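Local coordinates for TCP pilus virulence regulatory protein (Vibrio cholerae serotype O1, PDB 5SUW) that probably activates transcription of cholera virulence genes as an AraC-family regulator, and here binds a small carboxylic acid between its cupin-like domain and its C-terminal part, at residues M32-S37 with N80-T85. Residues are numbered along the deposited sequence; the frame is centred on the assembly and turned at random.
With 70G (3-[(1R)-8-methyl-1,2,3,4-tetrahydronaphthalen-1-yl]propanoic acid), chain B.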
ATOM      1  N   MET A  32      -0.435   0.529   6.110  1.00 32.35           N
ATOM      2  CA  MET A  32      -0.099  -0.395   7.185  1.00 35.95           C
ATOM      3  C   MET A  32      -1.330  -1.191   7.576  1.00 36.28           C
ATOM      4  O   MET A  32      -2.462  -0.724   7.419  1.00 32.37           O
ATOM      5  CB  MET A  32       0.499   0.314   8.407  1.00 27.54           C
ATOM      6  CG  MET A  32      -0.208   1.520   8.912  1.00 37.68           C
ATOM      7  SD  MET A  32       0.951   2.455   9.946  1.00 54.02           S
ATOM      8  CE  MET A  32       2.116   2.903   8.676  1.00 59.98           C
ATOM      9  N   PHE A  33      -1.105  -2.423   8.040  1.00 29.32           N
ATOM     10  CA  PHE A  33      -2.233  -3.241   8.460  1.00 39.83           C
ATOM     11  C   PHE A  33      -1.849  -4.142   9.627  1.00 39.20           C
ATOM     12  O   PHE A  33      -0.678  -4.453   9.858  1.00 31.77           O
ATOM     13  CB  PHE A  33      -2.826  -4.054   7.292  1.00 43.60           C
ATOM     14  CG  PHE A  33      -1.929  -5.142   6.732  1.00 36.67           C
ATOM     15  CD1 PHE A  33      -1.115  -4.895   5.634  1.00 39.54           C
ATOM     16  CD2 PHE A  33      -1.975  -6.430   7.240  1.00 27.02           C
ATOM     17  CE1 PHE A  33      -0.325  -5.905   5.080  1.00 30.76           C
ATOM     18  CE2 PHE A  33      -1.189  -7.440   6.697  1.00 29.44           C
ATOM     19  CZ  PHE A  33      -0.373  -7.176   5.607  1.00 35.38           C
ATOM     20  N   TRP A  34      -2.870  -4.523  10.385  1.00 30.32           N
ATOM     21  CA  TRP A  34      -2.720  -5.459  11.483  1.00 27.42           C
ATOM     22  C   TRP A  34      -4.052  -6.158  11.685  1.00 26.71           C
ATOM     23  O   TRP A  34      -5.115  -5.647  11.298  1.00 29.54           O
ATOM     24  CB  TRP A  34      -2.276  -4.763  12.774  1.00 26.77           C
ATOM     25  CG  TRP A  34      -3.304  -3.828  13.289  1.00 34.90           C
ATOM     26  CD1 TRP A  34      -4.221  -4.075  14.270  1.00 36.40           C
ATOM     27  CD2 TRP A  34      -3.561  -2.496  12.824  1.00 33.87           C
ATOM     28  NE1 TRP A  34      -5.027  -2.973  14.454  1.00 40.41           N
ATOM     29  CE2 TRP A  34      -4.641  -1.991  13.580  1.00 36.72           C
ATOM     30  CE3 TRP A  34      -2.967  -1.676  11.857  1.00 28.86           C
ATOM     31  CZ2 TRP A  34      -5.138  -0.704  13.401  1.00 41.25           C
ATOM     32  CZ3 TRP A  34      -3.452  -0.406  11.681  1.00 32.72           C
ATOM     33  CH2 TRP A  34      -4.537   0.070  12.447  1.00 44.24           C
ATOM     34  N   ILE A  35      -3.976  -7.347  12.269  1.00 28.08           N
ATOM     35  CA  ILE A  35      -5.160  -8.070  12.712  1.00 39.11           C
ATOM     36  C   ILE A  35      -5.468  -7.655  14.146  1.00 49.91           C
ATOM     37  O   ILE A  35      -4.589  -7.226  14.901  1.00 48.28           O
ATOM     38  CB  ILE A  35      -4.970  -9.593  12.604  1.00 37.71           C
ATOM     39  CG1 ILE A  35      -4.101 -10.108  13.770  1.00 35.04           C
ATOM     40  CG2 ILE A  35      -4.335  -9.951  11.246  1.00 31.26           C
ATOM     41  CD1 ILE A  35      -3.672 -11.571  13.601  1.00 29.34           C
ATOM     42  N   ASP A  36      -6.738  -7.787  14.529  1.00 30.30           N
ATOM     43  CA  ASP A  36      -7.183  -7.325  15.838  1.00 41.84           C
ATOM     44  C   ASP A  36      -7.212  -8.428  16.892  1.00 40.16           C
ATOM     45  O   ASP A  36      -7.344  -8.119  18.079  1.00 38.85           O
ATOM     46  CB  ASP A  36      -8.580  -6.673  15.735  1.00 37.75           C
ATOM     47  CG  ASP A  36      -9.715  -7.695  15.552  1.00 50.73           C
ATOM     48  OD1 ASP A  36      -9.457  -8.861  15.174  1.00 51.75           O
ATOM     49  OD2 ASP A  36     -10.887  -7.314  15.781  1.00 60.73           O
ATOM     50  N   SER A  37      -7.107  -9.692  16.493  1.00 45.74           N
ATOM     51  CA  SER A  37      -7.142 -10.813  17.423  1.00 41.84           C
ATOM     52  C   SER A  37      -6.669 -12.059  16.687  1.00 44.76           C
ATOM     53  O   SER A  37      -6.626 -12.093  15.451  1.00 43.39           O
ATOM     54  CB  SER A  37      -8.547 -11.024  17.997  1.00 39.00           C
ATOM     55  OG  SER A  37      -9.482 -11.269  16.958  1.00 47.30           O
ATOM     56  N   ASN A  80     -10.662  -9.411  12.359  1.00 49.03           N
ATOM     57  CA  ASN A  80     -10.774  -8.176  11.599  1.00 50.77           C
ATOM     58  C   ASN A  80      -9.378  -7.662  11.272  1.00 47.37           C
ATOM     59  O   ASN A  80      -8.555  -7.464  12.177  1.00 40.65           O
ATOM     60  CB  ASN A  80     -11.569  -7.130  12.375  1.00 48.96           C
ATOM     61  CG  ASN A  80     -13.016  -7.496  12.493  1.00 46.08           C
ATOM     62  OD1 ASN A  80     -13.549  -7.607  13.593  1.00 56.48           O
ATOM     63  ND2 ASN A  80     -13.663  -7.720  11.352  1.00 50.47           N
ATOM     64  N   VAL A  81      -9.116  -7.461   9.978  1.00 33.07           N
ATOM     65  CA  VAL A  81      -7.897  -6.822   9.506  1.00 34.91           C
ATOM     66  C   VAL A  81      -8.189  -5.349   9.255  1.00 38.27           C
ATOM     67  O   VAL A  81      -9.120  -5.012   8.507  1.00 46.19           O
ATOM     68  CB  VAL A  81      -7.376  -7.498   8.229  1.00 31.23           C
ATOM     69  CG1 VAL A  81      -5.986  -6.978   7.901  1.00 26.39           C
ATOM     70  CG2 VAL A  81      -7.397  -8.998   8.405  1.00 32.32           C
ATOM     71  N   SER A  82      -7.400  -4.472   9.881  1.00 28.81           N
ATOM     72  CA  SER A  82      -7.498  -3.030   9.691  1.00 26.92           C
ATOM     73  C   SER A  82      -6.383  -2.564   8.771  1.00 25.78           C
ATOM     74  O   SER A  82      -5.225  -2.930   8.967  1.00 42.05           O
ATOM     75  CB  SER A  82      -7.413  -2.276  11.025  1.00 27.83           C
ATOM     76  OG  SER A  82      -8.361  -2.779  11.942  1.00 39.45           O
ATOM     77  N   VAL A  83      -6.731  -1.741   7.789  1.00 38.42           N
ATOM     78  CA  VAL A  83      -5.775  -1.187   6.836  1.00 32.92           C
ATOM     79  C   VAL A  83      -5.860   0.331   6.872  1.00 36.89           C
ATOM     80  O   VAL A  83      -6.956   0.902   6.804  1.00 41.73           O
ATOM     81  CB  VAL A  83      -6.035  -1.692   5.408  1.00 28.89           C
ATOM     82  CG1 VAL A  83      -4.917  -1.187   4.456  1.00 24.98           C
ATOM     83  CG2 VAL A  83      -6.157  -3.217   5.396  1.00 26.44           C
ATOM     84  N   ILE A  84      -4.703   0.979   6.956  1.00 31.08           N
ATOM     85  CA  ILE A  84      -4.602   2.429   6.886  1.00 36.35           C
ATOM     86  C   ILE A  84      -3.801   2.789   5.645  1.00 33.14           C
ATOM     87  O   ILE A  84      -2.695   2.276   5.440  1.00 37.47           O
ATOM     88  CB  ILE A  84      -3.944   3.023   8.142  1.00 37.51           C
ATOM     89  CG1 ILE A  84      -4.776   2.692   9.370  1.00 30.27           C
ATOM     90  CG2 ILE A  84      -3.771   4.533   7.991  1.00 36.57           C
ATOM     91  CD1 ILE A  84      -4.127   3.168  10.676  1.00 38.32           C
ATOM     92  N   THR A  85      -4.363   3.651   4.815  1.00 30.29           N
ATOM     93  CA  THR A  85      -3.645   4.231   3.699  1.00 34.61           C
ATOM     94  C   THR A  85      -3.375   5.684   4.039  1.00 34.06           C
ATOM     95  O   THR A  85      -4.298   6.418   4.403  1.00 32.93           O
ATOM     96  CB  THR A  85      -4.443   4.103   2.406  1.00 42.73           C
ATOM     97  OG1 THR A  85      -4.759   2.718   2.189  1.00 38.68           O
ATOM     98  CG2 THR A  85      -3.619   4.635   1.231  1.00 42.74           C
TER
HETATM   99  C10 70G B 301      -6.769  -2.959  -0.082  1.00 65.98           C
HETATM  100  C11 70G B 301      -6.213  -1.570  -0.429  1.00 68.51           C
HETATM  101  C14 70G B 301      -5.025  -7.036   3.980  1.00 39.25           C
HETATM  102  C15 70G B 301      -6.235  -7.629   4.115  1.00 45.60           C
HETATM  103  C01 70G B 301      -8.249  -6.258   1.102  1.00 36.67           C
HETATM  104  C02 70G B 301      -7.073  -6.498   2.111  1.00 45.01           C
HETATM  105  C03 70G B 301      -5.818  -5.888   1.975  1.00 45.37           C
HETATM  106  C04 70G B 301      -4.790  -6.163   2.909  1.00 38.45           C
HETATM  107  C05 70G B 301      -3.381  -5.526   2.826  1.00 35.34           C
HETATM  108  C06 70G B 301      -3.146  -4.566   1.654  1.00 31.66           C
HETATM  109  C07 70G B 301      -4.120  -4.837   0.446  1.00 50.65           C
HETATM  110  C08 70G B 301      -5.555  -4.945   0.805  1.00 53.49           C
HETATM  111  C09 70G B 301      -6.042  -3.565   1.110  1.00 62.31           C
HETATM  112  O12 70G B 301      -5.861  -1.294  -1.660  1.00 81.89           O
HETATM  113  O13 70G B 301      -6.079  -0.741   0.410  1.00 60.60           O
HETATM  114  C16 70G B 301      -7.293  -7.361   3.171  1.00 47.89           C
HETATM  115  O   HOH W   1      -7.378  -4.946  13.079  1.00 39.23           O
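Asp36 extends the strand pairing past its regular end by letting its carboxylate stand in for a backbone acceptor: Asn80 N donates to Asp36 OD1 at 3.1 Å. Ser37 OG donates to the same oxygen, and the two donors come from opposite faces of the carboxylate plane, which should limit its rotation. In return, Asp36 N binds Asn80 O at 3.0 Å, though with a bent N-H...O angle of 133°. Nearby, a water donates to Trp34 O and Asn80 O and accepts from Ser82 OG, linking both backbones to a side-chain hydroxyl. Further along, 32-35 and 80-85 run antiparallel at 165°, with Met32-Ile84 and Trp34-Ser82 as hydrogen-bonded pairs. With chi1 at 65°, CG of Trp34 lies between its own N and carbonyl carbon, which swings the indole over towards the side chains of Ser82 and Ile84. Ser82 CB sits over one face, 3.9 Å from the six-membered ring centroid, a CH-pi contact, while Ile84 CD1 meets the ring edge in plane, 3.6 Å from Trp34 CH2. This side of the sheet packs on helix 121-131. On the other, Phe33 CB touches Val83 CG2 at 3.9 Å, and 70G C05 lies over a face of the Phe33 ring, 3.7 Å from Phe33 CD1. Val81 CG1 approaches 70G C15 at 3.8 Å, so adjacent antiparallel strands form an apolar wall of the ligand pocket in this cupin-like domain.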